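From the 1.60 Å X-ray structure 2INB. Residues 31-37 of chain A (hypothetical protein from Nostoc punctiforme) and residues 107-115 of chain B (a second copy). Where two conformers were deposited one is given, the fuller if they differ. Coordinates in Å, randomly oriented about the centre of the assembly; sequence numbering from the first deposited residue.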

# COMPACT_ATOMS: atom_id res chain seq x y z
N SER A 31 15.76 -5.00 -7.62
CA SER A 31 15.94 -5.88 -6.46
C SER A 31 16.76 -5.13 -5.42
O SER A 31 17.80 -4.53 -5.72
CB SER A 31 16.61 -7.19 -6.84
OG SER A 31 15.85 -7.88 -7.82
N VAL A 32 16.29 -5.17 -4.18
CA VAL A 32 17.03 -4.54 -3.12
C VAL A 32 16.69 -5.25 -1.84
O VAL A 32 15.62 -5.85 -1.69
CB VAL A 32 16.70 -3.03 -3.03
CG1 VAL A 32 15.26 -2.82 -2.60
CG2 VAL A 32 17.68 -2.31 -2.10
N GLY A 33 17.64 -5.19 -0.91
CA GLY A 33 17.45 -5.70 0.43
C GLY A 33 16.80 -7.08 0.52
O GLY A 33 15.99 -7.32 1.39
N GLY A 34 17.20 -7.97 -0.39
CA GLY A 34 16.77 -9.39 -0.32
C GLY A 34 15.45 -9.69 -1.00
O GLY A 34 14.97 -10.83 -0.92
N VAL A 35 14.86 -8.67 -1.65
CA VAL A 35 13.57 -8.80 -2.35
C VAL A 35 13.66 -8.38 -3.80
O VAL A 35 14.24 -7.35 -4.10
CB VAL A 35 12.51 -7.90 -1.62
CG1 VAL A 35 11.19 -7.90 -2.36
CG2 VAL A 35 12.34 -8.35 -0.16
N ASN A 36 13.07 -9.16 -4.71
CA ASN A 36 12.87 -8.71 -6.10
C ASN A 36 11.49 -8.11 -6.27
O ASN A 36 10.49 -8.80 -6.15
CB ASN A 36 13.04 -9.84 -7.12
CG ASN A 36 12.50 -9.46 -8.52
OD1 ASN A 36 11.81 -10.25 -9.17
ND2 ASN A 36 12.80 -8.24 -8.97
N LEU A 37 11.44 -6.82 -6.56
CA LEU A 37 10.20 -6.11 -6.70
C LEU A 37 9.72 -6.23 -8.15
O LEU A 37 10.20 -7.11 -8.90
CB LEU A 37 10.41 -4.65 -6.32
CG LEU A 37 10.62 -4.41 -4.82
CD1 LEU A 37 12.09 -4.16 -4.49
CD2 LEU A 37 9.82 -3.20 -4.40
N THR B 107 11.00 -14.78 8.71
CA THR B 107 11.59 -14.99 7.37
C THR B 107 11.52 -13.70 6.58
O THR B 107 12.47 -12.91 6.59
CB THR B 107 10.87 -16.14 6.62
OG1 THR B 107 9.46 -15.91 6.59
CG2 THR B 107 11.15 -17.50 7.32
N PHE B 108 10.36 -13.42 5.97
CA PHE B 108 10.19 -12.20 5.14
C PHE B 108 10.57 -10.91 5.86
O PHE B 108 11.32 -10.09 5.33
CB PHE B 108 8.76 -12.11 4.62
CG PHE B 108 8.48 -10.90 3.77
CD1 PHE B 108 9.00 -10.83 2.48
CD2 PHE B 108 7.67 -9.88 4.21
CE1 PHE B 108 8.73 -9.76 1.68
CE2 PHE B 108 7.42 -8.79 3.41
CZ PHE B 108 7.98 -8.75 2.12
N PHE B 109 10.06 -10.73 7.09
CA PHE B 109 10.31 -9.49 7.83
C PHE B 109 11.71 -9.40 8.43
O PHE B 109 12.06 -8.36 8.98
CB PHE B 109 9.20 -9.18 8.88
CG PHE B 109 7.91 -8.75 8.25
CD1 PHE B 109 7.83 -7.50 7.67
CD2 PHE B 109 6.87 -9.63 8.08
CE1 PHE B 109 6.68 -7.10 7.02
CE2 PHE B 109 5.68 -9.22 7.40
CZ PHE B 109 5.63 -7.95 6.87
N GLN B 110 12.54 -10.43 8.28
CA GLN B 110 13.96 -10.30 8.60
C GLN B 110 14.83 -9.92 7.40
O GLN B 110 16.04 -9.67 7.56
CB GLN B 110 14.49 -11.58 9.26
CG GLN B 110 13.76 -11.91 10.58
CD GLN B 110 13.66 -10.70 11.50
OE1 GLN B 110 14.66 -10.02 11.76
NE2 GLN B 110 12.45 -10.39 11.96
N LEU B 111 14.25 -9.90 6.21
CA LEU B 111 14.94 -9.37 5.03
C LEU B 111 15.10 -7.85 5.18
O LEU B 111 14.27 -7.18 5.77
CB LEU B 111 14.19 -9.71 3.74
CG LEU B 111 14.06 -11.23 3.46
CD1 LEU B 111 13.18 -11.45 2.24
CD2 LEU B 111 15.43 -11.91 3.26
N ASP B 112 16.19 -7.33 4.64
CA ASP B 112 16.52 -5.93 4.85
C ASP B 112 15.41 -4.99 4.30
O ASP B 112 15.05 -4.00 4.94
CB ASP B 112 17.85 -5.57 4.20
CG ASP B 112 19.08 -6.07 4.96
OD1 ASP B 112 18.95 -6.54 6.10
OD2 ASP B 112 20.18 -5.91 4.37
N PHE B 113 14.85 -5.30 3.12
CA PHE B 113 13.92 -4.37 2.50
C PHE B 113 12.62 -4.19 3.30
O PHE B 113 12.25 -3.07 3.70
CB PHE B 113 13.64 -4.74 1.04
CG PHE B 113 12.69 -3.81 0.38
CD1 PHE B 113 13.10 -2.57 -0.01
CD2 PHE B 113 11.37 -4.15 0.21
CE1 PHE B 113 12.18 -1.66 -0.57
CE2 PHE B 113 10.47 -3.26 -0.36
CZ PHE B 113 10.87 -2.04 -0.79
N PRO B 114 11.90 -5.30 3.60
CA PRO B 114 10.68 -5.13 4.40
C PRO B 114 10.98 -4.52 5.77
O PRO B 114 10.20 -3.71 6.28
CB PRO B 114 10.12 -6.54 4.55
CG PRO B 114 10.84 -7.36 3.60
CD PRO B 114 12.07 -6.70 3.17
N LYS B 115 12.07 -4.92 6.41
CA LYS B 115 12.41 -4.35 7.71
C LYS B 115 12.53 -2.83 7.60
O LYS B 115 11.99 -2.05 8.44
CB LYS B 115 13.73 -4.99 8.18
CG LYS B 115 14.24 -4.49 9.46
CD LYS B 115 15.45 -5.33 9.94
CE LYS B 115 15.11 -6.74 10.27

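A tight hairpin turn can present a backbone carbonyl to the first turn of a helix while the strands beside it supply apolar side chains, so that one polar bond and one greasy patch fix the same contact. The meeting of these two stretches, from two copies of a hypothetical protein of Nostoc punctiforme, is a compact example, and it buries 363 Å² counted over both sides. Three residues cover the most surface: B:Phe113, A:Val35 and A:Gly33.

B:Phe113 contributes most. Its CA-to-CB bond points toward the hairpin, and with chi1 at 180° (t) the ring reaches alongside both strands. A:Val32 makes the closest apolar approach, CG1 lying 3.4 Å from CD1 of B:Phe113, an oblique contact even though the valine's own CA-to-CB bond points sideways. Further along, A:Leu37 CD1 lies over one face of the ring, while A:Leu37 CD2 comes within 3.9 Å of B:Phe113 CZ. The phenylalanine thus spans from A:Val32, which opens the turn, to A:Leu37.

A:Val35 is the hub on the hairpin side. Buried, and with chi1 near 175° (t), it directs CG2 into a pocket lined by four residues of chain B. From A:Val35 CG2 the distances are 3.7 Å to B:Pro114 CD, 4.0 Å to B:Phe113 CB, 4.0 Å to B:Leu111 CD1 and 4.3 Å to B:Phe108 CE1. B:Phe108 takes part although its CA-to-CB bond points sideways, because the end of its side chain comes nearer. Such contacts need no directional bond; their value lies in many apolar neighbours gathered around one small group.

A:Gly33 supplies the polar element. The backbone NH of B:Phe113 donates a hydrogen bond to A:Gly33 O, 2.9 Å from N to O with an angle of 155° at the hydrogen. This amide belongs to the first turn of the helix, for which B:Leu111 is the N-cap residue, and amides there lack the helical carbonyl partners available further along. The hairpin carbonyl fills that role from the other chain. The neighbouring amide is near as well, B:Asp112 N standing 3.3 Å from A:Gly33 O, but its angle is too poor for a hydrogen bond.

The approach depends on how little the turn carries. A:Val32 to A:Val35 form a type I' turn, closed by backbone hydrogen bonds from A:Val35 N to A:Val32 O (2.9 Å) and from A:Val32 N to A:Val35 O (3.0 Å). Both central positions are glycines with positive phi. At A:Gly33 an ideal CB would sit 2.7 Å from B:Phe113 N, a clash, so the bare backbone lets the CA atoms of A:Gly33 and B:Phe113 close to 4.3 Å. At A:Gly34 an ideal CB would be tight against B:Leu111 CD2, at 3.2 Å, and the local backbone angles call for glycine in any case.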